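Local atomic coordinates of protein disulfide isomerase (Pseudomonas aeruginosa, PDB entry 4N30), a protein that probably acts as a thiol-disulfide oxidoreductase of the DsbA type, taking part in the introduction of disulfide bonds into other proteins. Residues 54-60 and 186-192; 87-91 and 121-125; 61-66 and 92-98. All coordinates share one frame; numbering follows the deposited sequence.

Interaction 1: 54-60 and 186-192; sequences ARWTINE and LVIRDNQ
Arg55 reaches Asp190 side-on, through NE and NH2, one nitrogen to each carboxylate oxygen. Arg55 NE lies 2.9 Å from Asp190 OD1, with the acceptor almost in the guanidinium plane, and NH2 meets the syn lone pair of OD2 to complete the salt bridge. The two flat groups are not coplanar: their planes stand 44° apart. Gln192 lays its amide over one face of the guanidinium, while CZ2 of Trp56 covers the centre of the opposite face. NH1 of Arg55 has a further acceptor in the backbone oxygen of Leu219, near the C terminus.

The Trp56 ring runs alongside Asp190, its plane steeply turned from the carboxylate, and Trp56 NE1 gives Asp190 OD2 a weak bond of 3.2 Å. Asp190 OD1 also accepts from the backbone N of Gln192, closing an Asx turn just after the strand.

Strands 56-60 and 186-190 are antiparallel neighbours in the central sheet of the thioredoxin fold. Thr57 with Arg189 and Asn59 with Val187 are the hydrogen-bonded pairs.

With CG beside its own backbone N (chi1 -66°), Asn59 turns ND2 back to Val187 O at 3.0 Å. Val187 O also takes Asn59 N at 2.9 Å, and the two donors arrive from opposite faces of the carbonyl plane. OD1 of Asn59 bonds to Arg91 on the adjoining strand. On the other side of the sheet, Ile58 lies side by side with Leu186 and Ile188; Ile58 CG2 comes within 3.9 Å of Leu186 CD2, beneath helices 67-81 and 205-216.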
loop_
_atom_site.group_PDB
_atom_site.type_symbol
_atom_site.label_atom_id
_atom_site.label_comp_id
_atom_site.label_asym_id
_atom_site.label_seq_id
_atom_site.Cartn_x
_atom_site.Cartn_y
_atom_site.Cartn_z
ATOM N N ALA A 54 -2.736 -16.459 1.885
ATOM C CA ALA A 54 -4.155 -16.107 1.882
ATOM C C ALA A 54 -4.772 -16.314 0.481
ATOM O O ALA A 54 -4.209 -15.995 -0.567
ATOM C CB ALA A 54 -4.365 -14.664 2.371
ATOM N N ARG A 55 -5.999 -16.840 0.581
ATOM C CA ARG A 55 -6.798 -17.029 -0.623
ATOM C C ARG A 55 -7.088 -15.669 -1.387
ATOM O O ARG A 55 -6.994 -15.677 -2.622
ATOM C CB ARG A 55 -8.124 -17.714 -0.298
ATOM C CG ARG A 55 -9.062 -17.691 -1.486
ATOM C CD ARG A 55 -9.211 -18.902 -2.249
ATOM N NE ARG A 55 -10.319 -18.731 -3.215
ATOM C CZ ARG A 55 -11.475 -19.402 -3.270
ATOM N NH1 ARG A 55 -11.812 -20.275 -2.313
ATOM N NH2 ARG A 55 -12.299 -19.159 -4.300
ATOM N N TRP A 56 -7.456 -14.595 -0.666
ATOM C CA TRP A 56 -7.793 -13.347 -1.394
ATOM C C TRP A 56 -6.770 -12.336 -0.975
ATOM O O TRP A 56 -6.317 -12.285 0.191
ATOM C CB TRP A 56 -9.166 -12.854 -0.942
ATOM C CG TRP A 56 -10.238 -13.784 -1.472
ATOM C CD1 TRP A 56 -10.724 -13.880 -2.724
ATOM C CD2 TRP A 56 -10.899 -14.785 -0.682
ATOM N NE1 TRP A 56 -11.718 -14.895 -2.799
ATOM C CE2 TRP A 56 -11.846 -15.459 -1.567
ATOM C CE3 TRP A 56 -10.862 -15.166 0.670
ATOM C CZ2 TRP A 56 -12.670 -16.505 -1.132
ATOM C CZ3 TRP A 56 -11.778 -16.180 1.114
ATOM C CH2 TRP A 56 -12.641 -16.825 0.206
ATOM N N THR A 57 -6.399 -11.483 -1.918
ATOM C CA THR A 57 -5.444 -10.378 -1.644
ATOM C C THR A 57 -6.174 -9.062 -1.948
ATOM O O THR A 57 -6.689 -8.874 -3.074
ATOM C CB THR A 57 -4.316 -10.453 -2.581
ATOM O OG1 THR A 57 -3.475 -11.569 -2.198
ATOM C CG2 THR A 57 -3.359 -9.156 -2.520
ATOM N N ILE A 58 -6.191 -8.173 -0.962
ATOM C CA ILE A 58 -6.649 -6.774 -1.158
ATOM C C ILE A 58 -5.462 -5.926 -1.580
ATOM O O ILE A 58 -4.508 -5.771 -0.739
ATOM C CB ILE A 58 -7.245 -6.191 0.100
ATOM C CG1 ILE A 58 -8.495 -6.980 0.578
ATOM C CG2 ILE A 58 -7.576 -4.710 -0.096
ATOM C CD1 ILE A 58 -9.046 -6.617 1.961
ATOM N N ASN A 59 -5.376 -5.511 -2.841
ATOM C CA ASN A 59 -4.385 -4.548 -3.307
ATOM C C ASN A 59 -4.870 -3.155 -3.041
ATOM O O ASN A 59 -5.936 -2.785 -3.573
ATOM C CB ASN A 59 -4.131 -4.717 -4.821
ATOM C CG ASN A 59 -3.486 -6.027 -5.120
ATOM O OD1 ASN A 59 -2.263 -6.155 -5.037
ATOM N ND2 ASN A 59 -4.306 -7.033 -5.441
ATOM N N GLU A 60 -4.213 -2.451 -2.132
ATOM C CA GLU A 60 -4.686 -1.116 -1.715
ATOM C C GLU A 60 -3.820 -0.074 -2.412
ATOM O O GLU A 60 -2.640 0.086 -2.064
ATOM C CB GLU A 60 -4.573 -0.960 -0.159
ATOM C CG GLU A 60 -4.942 0.444 0.308
ATOM C CD GLU A 60 -4.550 0.772 1.723
ATOM O OE1 GLU A 60 -3.935 0.026 2.397
ATOM O OE2 GLU A 60 -4.852 1.959 2.079
ATOM N N LEU A 186 -9.248 -0.174 -4.105
ATOM C CA LEU A 186 -8.901 -1.603 -3.895
ATOM C C LEU A 186 -9.054 -2.413 -5.144
ATOM O O LEU A 186 -10.051 -2.221 -5.818
ATOM C CB LEU A 186 -9.753 -2.186 -2.771
ATOM C CG LEU A 186 -9.828 -1.350 -1.514
ATOM C CD1 LEU A 186 -10.656 -2.143 -0.449
ATOM C CD2 LEU A 186 -8.430 -1.014 -0.960
ATOM N N VAL A 187 -8.122 -3.301 -5.362
ATOM C CA VAL A 187 -8.324 -4.382 -6.357
ATOM C C VAL A 187 -8.228 -5.656 -5.512
ATOM O O VAL A 187 -7.126 -5.962 -5.047
ATOM C CB VAL A 187 -7.313 -4.336 -7.507
ATOM C CG1 VAL A 187 -7.534 -5.604 -8.395
ATOM C CG2 VAL A 187 -7.476 -3.087 -8.347
ATOM N N ILE A 188 -9.347 -6.387 -5.396
ATOM C CA ILE A 188 -9.335 -7.605 -4.571
ATOM C C ILE A 188 -9.231 -8.766 -5.545
ATOM O O ILE A 188 -10.061 -8.902 -6.415
ATOM C CB ILE A 188 -10.593 -7.726 -3.731
ATOM C CG1 ILE A 188 -10.811 -6.463 -2.872
ATOM C CG2 ILE A 188 -10.519 -9.038 -2.908
ATOM C CD1 ILE A 188 -12.028 -6.504 -1.952
ATOM N N ARG A 189 -8.170 -9.570 -5.418
ATOM C CA ARG A 189 -7.898 -10.692 -6.308
ATOM C C ARG A 189 -8.183 -11.975 -5.528
ATOM O O ARG A 189 -7.728 -12.180 -4.391
ATOM C CB ARG A 189 -6.476 -10.607 -6.753
ATOM C CG ARG A 189 -6.127 -11.799 -7.692
ATOM C CD ARG A 189 -4.857 -11.599 -8.454
ATOM N NE ARG A 189 -4.874 -10.272 -9.086
ATOM C CZ ARG A 189 -5.556 -9.881 -10.162
ATOM N NH1 ARG A 189 -6.324 -10.723 -10.855
ATOM N NH2 ARG A 189 -5.435 -8.597 -10.575
ATOM N N ASP A 190 -8.830 -12.948 -6.198
ATOM C CA ASP A 190 -8.892 -14.326 -5.704
ATOM C C ASP A 190 -7.707 -15.120 -6.280
ATOM O O ASP A 190 -7.559 -15.242 -7.480
ATOM C CB ASP A 190 -10.230 -14.914 -6.231
ATOM C CG ASP A 190 -10.517 -16.281 -5.723
ATOM O OD1 ASP A 190 -9.532 -17.052 -5.458
ATOM O OD2 ASP A 190 -11.666 -16.614 -5.487
ATOM N N ASN A 191 -6.779 -15.451 -5.363
ATOM C CA ASN A 191 -5.531 -16.088 -5.768
ATOM C C ASN A 191 -5.737 -17.528 -6.314
ATOM O O ASN A 191 -4.791 -18.075 -6.901
ATOM C CB ASN A 191 -4.567 -16.048 -4.589
ATOM C CG ASN A 191 -4.171 -14.621 -4.231
ATOM O OD1 ASN A 191 -4.183 -14.291 -3.047
ATOM N ND2 ASN A 191 -3.781 -13.866 -5.226
ATOM N N GLN A 192 -6.877 -18.109 -6.048
ATOM C CA GLN A 192 -7.213 -19.472 -6.546
ATOM C C GLN A 192 -7.666 -19.392 -7.982
ATOM O O GLN A 192 -7.369 -20.315 -8.795
ATOM C CB GLN A 192 -8.235 -20.080 -5.625
ATOM C CG GLN A 192 -8.591 -21.562 -5.941
ATOM C CD GLN A 192 -9.633 -21.998 -4.924
ATOM O OE1 GLN A 192 -9.345 -22.054 -3.750
ATOM N NE2 GLN A 192 -10.882 -22.240 -5.384
HETATM O O HOH W 1 -2.855 -9.446 -6.395
#

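Interaction 2: 87-91 and 121-125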
loop_
_atom_site.group_PDB
_atom_site.type_symbol
_atom_site.label_atom_id
_atom_site.label_comp_id
_atom_site.label_asym_id
_atom_site.label_seq_id
_atom_site.Cartn_x
_atom_site.Cartn_y
_atom_site.Cartn_z
ATOM N N ASN A 87 -5.224 -11.262 2.628
ATOM C CA ASN A 87 -4.030 -10.454 2.948
ATOM C C ASN A 87 -4.140 -9.139 2.223
ATOM O O ASN A 87 -5.139 -8.840 1.560
ATOM C CB ASN A 87 -2.746 -11.273 2.680
ATOM C CG ASN A 87 -2.535 -11.544 1.236
ATOM O OD1 ASN A 87 -3.011 -10.894 0.338
ATOM N ND2 ASN A 87 -1.730 -12.591 0.994
ATOM N N LEU A 88 -3.153 -8.293 2.478
ATOM C CA LEU A 88 -3.166 -6.884 2.024
ATOM C C LEU A 88 -1.849 -6.568 1.380
ATOM O O LEU A 88 -0.779 -6.888 1.970
ATOM C CB LEU A 88 -3.376 -5.968 3.300
ATOM C CG LEU A 88 -3.153 -4.484 3.078
ATOM C CD1 LEU A 88 -4.222 -3.883 2.139
ATOM C CD2 LEU A 88 -3.302 -3.754 4.396
ATOM N N VAL A 89 -1.858 -6.010 0.172
ATOM C CA VAL A 89 -0.642 -5.547 -0.466
ATOM C C VAL A 89 -0.722 -4.104 -0.767
ATOM O O VAL A 89 -1.748 -3.644 -1.383
ATOM C CB VAL A 89 -0.336 -6.373 -1.758
ATOM C CG1 VAL A 89 0.864 -5.781 -2.464
ATOM C CG2 VAL A 89 -0.102 -7.856 -1.380
ATOM N N TRP A 90 0.211 -3.284 -0.268
ATOM C CA TRP A 90 0.193 -1.861 -0.553
ATOM C C TRP A 90 0.625 -1.669 -1.995
ATOM O O TRP A 90 1.733 -2.179 -2.335
ATOM C CB TRP A 90 1.185 -1.154 0.365
ATOM C CG TRP A 90 1.353 0.343 0.124
ATOM C CD1 TRP A 90 2.152 0.970 -0.807
ATOM C CD2 TRP A 90 0.681 1.417 0.829
ATOM N NE1 TRP A 90 2.067 2.304 -0.682
ATOM C CE2 TRP A 90 1.203 2.635 0.304
ATOM C CE3 TRP A 90 -0.222 1.433 1.907
ATOM C CZ2 TRP A 90 0.806 3.878 0.792
ATOM C CZ3 TRP A 90 -0.580 2.680 2.412
ATOM C CH2 TRP A 90 -0.061 3.870 1.842
ATOM N N ARG A 91 -0.088 -0.902 -2.783
ATOM C CA ARG A 91 0.340 -0.524 -4.120
ATOM C C ARG A 91 0.436 0.973 -4.168
ATOM O O ARG A 91 -0.422 1.715 -3.702
ATOM C CB ARG A 91 -0.698 -1.024 -5.150
ATOM C CG ARG A 91 -1.010 -2.531 -5.096
ATOM C CD ARG A 91 0.191 -3.426 -5.240
ATOM N NE ARG A 91 0.549 -3.310 -6.592
ATOM C CZ ARG A 91 0.017 -4.008 -7.611
ATOM N NH1 ARG A 91 -0.959 -4.895 -7.437
ATOM N NH2 ARG A 91 0.448 -3.747 -8.845
ATOM N N PHE A 121 8.664 -1.813 6.485
ATOM C CA PHE A 121 7.834 -1.178 5.501
ATOM C C PHE A 121 6.527 -0.674 6.131
ATOM O O PHE A 121 6.197 0.530 6.013
ATOM C CB PHE A 121 7.525 -2.166 4.360
ATOM C CG PHE A 121 6.548 -1.657 3.345
ATOM C CD1 PHE A 121 7.056 -1.038 2.225
ATOM C CD2 PHE A 121 5.173 -1.809 3.447
ATOM C CE1 PHE A 121 6.226 -0.578 1.202
ATOM C CE2 PHE A 121 4.340 -1.357 2.413
ATOM C CZ PHE A 121 4.878 -0.709 1.320
ATOM N N TRP A 122 5.837 -1.516 6.864
ATOM C CA TRP A 122 4.573 -1.097 7.448
ATOM C C TRP A 122 4.743 -0.171 8.627
ATOM O O TRP A 122 3.925 0.724 8.778
ATOM C CB TRP A 122 3.728 -2.347 7.805
ATOM C CG TRP A 122 3.250 -3.041 6.590
ATOM C CD1 TRP A 122 3.792 -4.186 6.006
ATOM C CD2 TRP A 122 2.145 -2.677 5.760
ATOM N NE1 TRP A 122 3.122 -4.521 4.851
ATOM C CE2 TRP A 122 2.074 -3.644 4.677
ATOM C CE3 TRP A 122 1.165 -1.621 5.788
ATOM C CZ2 TRP A 122 1.132 -3.536 3.677
ATOM C CZ3 TRP A 122 0.192 -1.564 4.789
ATOM C CH2 TRP A 122 0.199 -2.523 3.729
ATOM N N SER A 123 5.846 -0.292 9.347
ATOM C CA SER A 123 6.147 0.683 10.369
ATOM C C SER A 123 6.447 2.039 9.767
ATOM O O SER A 123 6.037 3.062 10.342
ATOM C CB SER A 123 7.299 0.227 11.283
ATOM O OG SER A 123 6.870 -0.853 12.062
ATOM N N ALA A 124 7.077 2.080 8.607
ATOM C CA ALA A 124 7.440 3.371 7.955
ATOM C C ALA A 124 6.138 3.978 7.448
ATOM O O ALA A 124 5.988 5.226 7.422
ATOM C CB ALA A 124 8.447 3.201 6.852
ATOM N N ILE A 125 5.214 3.155 6.901
ATOM C CA ILE A 125 3.888 3.695 6.482
ATOM C C ILE A 125 3.200 4.412 7.660
ATOM O O ILE A 125 2.704 5.567 7.557
ATOM C CB ILE A 125 3.013 2.552 5.935
ATOM C CG1 ILE A 125 3.519 2.164 4.535
ATOM C CG2 ILE A 125 1.504 3.011 5.864
ATOM C CD1 ILE A 125 2.845 1.036 3.862
#
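Phe121 sets the edge of its ring against Trp90, with Phe121 CE2 3.8 Å from Trp90 CB. The pair is an offset edge-to-face stack: the planes stand at 75° and the Phe121 centroid lies 5.5 Å from that of the five-membered ring of Trp90. Phe121 gets there with CG anti to its backbone N (chi1 174°), which holds the ring out from the helix against Trp90.

Trp122 leaves the helix to one side and brings the far end of its indole back to the sheet. Trp122 CH2 is the atom that wedges between two strand side chains, 3.8 Å from Leu88 CD2 and also 3.8 Å from Trp90 CB. Both approaches are slanted to the indole plane. Its NE1 has a weak bond to the backbone oxygen of Leu48, and its ring packs edge-to-face on Tyr49.

Strand 86-92 belongs to the central sheet of the thioredoxin fold, and helix 99-131 belongs to the helical domain that the DsbA family inserts into that fold. The contact therefore spans the boundary between sheet and insertion, entirely through apolar side chains, with the segment axes 11.5 Å apart.

One turn on from Phe121, Ile125 and Trp90 run alongside each other in opposite senses, and Ile125 CD1 rests over the face of the indole. That methyl sits 3.9 Å from the centroid of the six-membered ring of Trp90, 23° off its normal, as a CH-pi contact. Ile125 CG2 reaches the rim at Trp90 CZ3, 4.0 Å away, while the His92 ring meets Trp90 edge-to-face.

Interaction 3: 61-66 and 92-98; sequences YADLEC and HLPLQMH
Asp63 CB lies 3.4 Å from Leu93 O, brushing the backbone just before Pro94. The first torsion (chi1 165°) turns CG away from the backbone N, which puts the carboxylate beside the start of the 95-98 turn. Its two oxygens then divide the work. Asp63 OD1 turns back to its own segment and takes Glu65 N at 2.8 Å, on the anti side and 30° out of the carboxylate plane, an Asx turn overlapping the type I turn 63-66. Asp63 OD2 accepts from Leu95 N across the contact at 2.9 Å, although its exact place in the model is less sure.

This turn leads into helix 67-81, with Cys66 at the N-cap position; Cys66 and Cys69 form what looks like the CxxC of a thioredoxin-type active site. Just before the turn, Ala62 O accepts from Leu93 N (2.9 Å), one half of the parallel bridge between Ala62 and His92, and a water joins that oxygen to His92 ND1.

Glu65 CB sits over the face of the His98 ring, 4.0 Å from its centroid, a CH-pi contact. Beyond CB its chain bends at chi2, and the carboxylate bonds to Ser132, Gly136 and Gly138.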
loop_
_atom_site.group_PDB
_atom_site.type_symbol
_atom_site.label_atom_id
_atom_site.label_comp_id
_atom_site.label_asym_id
_atom_site.label_seq_id
_atom_site.Cartn_x
_atom_site.Cartn_y
_atom_site.Cartn_z
ATOM N N TYR A 61 -4.335 0.549 -3.440
ATOM C CA TYR A 61 -3.655 1.634 -4.122
ATOM C C TYR A 61 -3.780 2.869 -3.277
ATOM O O TYR A 61 -4.897 3.373 -3.009
ATOM C CB TYR A 61 -4.253 1.884 -5.523
ATOM C CG TYR A 61 -3.866 0.782 -6.478
ATOM C CD1 TYR A 61 -2.778 0.942 -7.330
ATOM C CD2 TYR A 61 -4.589 -0.433 -6.530
ATOM C CE1 TYR A 61 -2.349 -0.079 -8.182
ATOM C CE2 TYR A 61 -4.173 -1.475 -7.396
ATOM C CZ TYR A 61 -3.097 -1.220 -8.215
ATOM O OH TYR A 61 -2.629 -2.251 -9.045
ATOM N N ALA A 62 -2.656 3.411 -2.835
ATOM C CA ALA A 62 -2.654 4.401 -1.762
ATOM C C ALA A 62 -1.516 5.392 -1.850
ATOM O O ALA A 62 -0.508 5.192 -2.558
ATOM C CB ALA A 62 -2.620 3.700 -0.411
ATOM N N ASP A 63 -1.742 6.515 -1.170
ATOM C CA ASP A 63 -0.877 7.734 -1.258
ATOM C C ASP A 63 -0.681 8.204 0.196
ATOM O O ASP A 63 -1.649 8.309 0.971
ATOM C CB ASP A 63 -1.726 8.743 -2.089
ATOM C CG ASP A 63 -1.233 10.180 -2.034
ATOM O OD1 ASP A 63 -0.398 10.572 -1.246
ATOM O OD2 ASP A 63 -1.775 10.956 -2.918
ATOM N N LEU A 64 0.597 8.376 0.579
ATOM C CA LEU A 64 0.945 8.644 1.970
ATOM C C LEU A 64 0.594 10.102 2.367
ATOM O O LEU A 64 0.656 10.361 3.590
ATOM C CB LEU A 64 2.440 8.346 2.138
ATOM C CG LEU A 64 2.661 6.823 2.236
ATOM C CD1 LEU A 64 4.117 6.464 1.859
ATOM C CD2 LEU A 64 2.313 6.254 3.624
ATOM N N GLU A 65 0.198 10.948 1.455
ATOM C CA GLU A 65 -0.372 12.272 1.704
ATOM C C GLU A 65 -1.868 12.264 1.751
ATOM O O GLU A 65 -2.443 13.349 2.026
ATOM C CB GLU A 65 0.162 13.284 0.672
ATOM C CG GLU A 65 1.661 13.587 0.815
ATOM C CD GLU A 65 1.936 14.217 2.150
ATOM O OE1 GLU A 65 2.283 13.531 3.081
ATOM O OE2 GLU A 65 1.726 15.449 2.277
ATOM N N CYS A 66 -2.520 11.173 1.447
ATOM C CA CYS A 66 -3.999 11.192 1.279
ATOM C C CYS A 66 -4.676 10.942 2.597
ATOM O O CYS A 66 -4.413 10.001 3.357
ATOM C CB CYS A 66 -4.332 10.063 0.280
ATOM S SG CYS A 66 -6.121 9.700 0.267
ATOM N N HIS A 92 1.455 1.520 -4.822
ATOM C CA HIS A 92 1.675 2.966 -4.841
ATOM C C HIS A 92 0.830 3.657 -5.816
ATOM O O HIS A 92 0.921 3.384 -7.049
ATOM C CB HIS A 92 3.160 3.258 -5.105
ATOM C CG HIS A 92 4.031 2.778 -4.047
ATOM N ND1 HIS A 92 4.135 3.389 -2.834
ATOM C CD2 HIS A 92 4.938 1.710 -4.049
ATOM C CE1 HIS A 92 5.035 2.706 -2.102
ATOM N NE2 HIS A 92 5.499 1.661 -2.821
ATOM N N LEU A 93 0.125 4.710 -5.356
ATOM C CA LEU A 93 -0.453 5.660 -6.243
ATOM C C LEU A 93 -0.410 7.017 -5.554
ATOM O O LEU A 93 -1.421 7.615 -5.264
ATOM C CB LEU A 93 -1.864 5.250 -6.626
ATOM C CG LEU A 93 -2.586 6.134 -7.653
ATOM C CD1 LEU A 93 -1.792 6.108 -8.955
ATOM C CD2 LEU A 93 -4.014 5.649 -7.894
ATOM N N PRO A 94 0.798 7.625 -5.536
ATOM C CA PRO A 94 0.892 8.998 -5.073
ATOM C C PRO A 94 0.184 9.888 -6.073
ATOM O O PRO A 94 0.502 9.860 -7.263
ATOM C CB PRO A 94 2.424 9.267 -5.062
ATOM C CG PRO A 94 2.969 8.213 -6.003
ATOM C CD PRO A 94 2.102 7.008 -5.865
ATOM N N LEU A 95 -0.727 10.714 -5.641
ATOM C CA LEU A 95 -1.590 11.505 -6.545
ATOM C C LEU A 95 -0.846 12.772 -6.900
ATOM O O LEU A 95 -0.165 13.383 -6.081
ATOM C CB LEU A 95 -2.921 11.865 -5.883
ATOM C CG LEU A 95 -3.790 10.621 -5.548
ATOM C CD1 LEU A 95 -5.037 11.140 -4.824
ATOM C CD2 LEU A 95 -4.107 9.862 -6.834
ATOM N N GLN A 96 -0.971 13.207 -8.145
ATOM C CA GLN A 96 -0.248 14.374 -8.619
ATOM C C GLN A 96 -0.528 15.602 -7.753
ATOM O O GLN A 96 0.405 16.402 -7.542
ATOM C CB GLN A 96 -0.640 14.670 -10.089
ATOM C CG GLN A 96 0.199 15.782 -10.752
ATOM C CD GLN A 96 1.722 15.486 -10.807
ATOM O OE1 GLN A 96 2.121 14.380 -11.022
ATOM N NE2 GLN A 96 2.504 16.533 -10.535
ATOM N N MET A 97 -1.759 15.780 -7.235
ATOM C CA MET A 97 -2.050 16.977 -6.423
ATOM C C MET A 97 -1.297 16.980 -5.090
ATOM O O MET A 97 -1.262 18.041 -4.472
ATOM C CB MET A 97 -3.562 17.094 -6.197
ATOM C CG MET A 97 -4.090 16.035 -5.200
ATOM S SD MET A 97 -5.850 15.907 -5.358
ATOM C CE MET A 97 -6.201 14.835 -3.971
ATOM N N HIS A 98 -0.716 15.826 -4.706
ATOM C CA HIS A 98 0.112 15.775 -3.535
ATOM C C HIS A 98 1.601 15.946 -3.771
ATOM O O HIS A 98 2.401 15.914 -2.812
ATOM C CB HIS A 98 -0.217 14.518 -2.699
ATOM C CG HIS A 98 -1.602 14.460 -2.220
ATOM N ND1 HIS A 98 -2.369 15.485 -1.695
ATOM C CD2 HIS A 98 -2.367 13.335 -2.162
ATOM C CE1 HIS A 98 -3.591 14.977 -1.341
ATOM N NE2 HIS A 98 -3.574 13.673 -1.632
HETATM O O HOH W 2 2.410 5.590 -2.243
#

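From the N terminus, the first segments of interactions 1 and 3 follow one another along strand 56-62 and the residues flanking it. Interaction 3 closes its loop when the chain returns, through helix 67-81 and strand 86-92, to residues 92-98. Interaction 2 starts on strand 86-92 and closes at 121-125 in helix 99-131; since 87-91 lies between the two segments of interaction 3, these loops cross. Both are nested in the long loop that interaction 1 closes at 186-192. The neighbouring strands join the contacts directly: Ile58 O meets Val89 N, and Ala62 N meets Arg91 O. Together they tie the central sheet to the long helix and to the likely CxxC region.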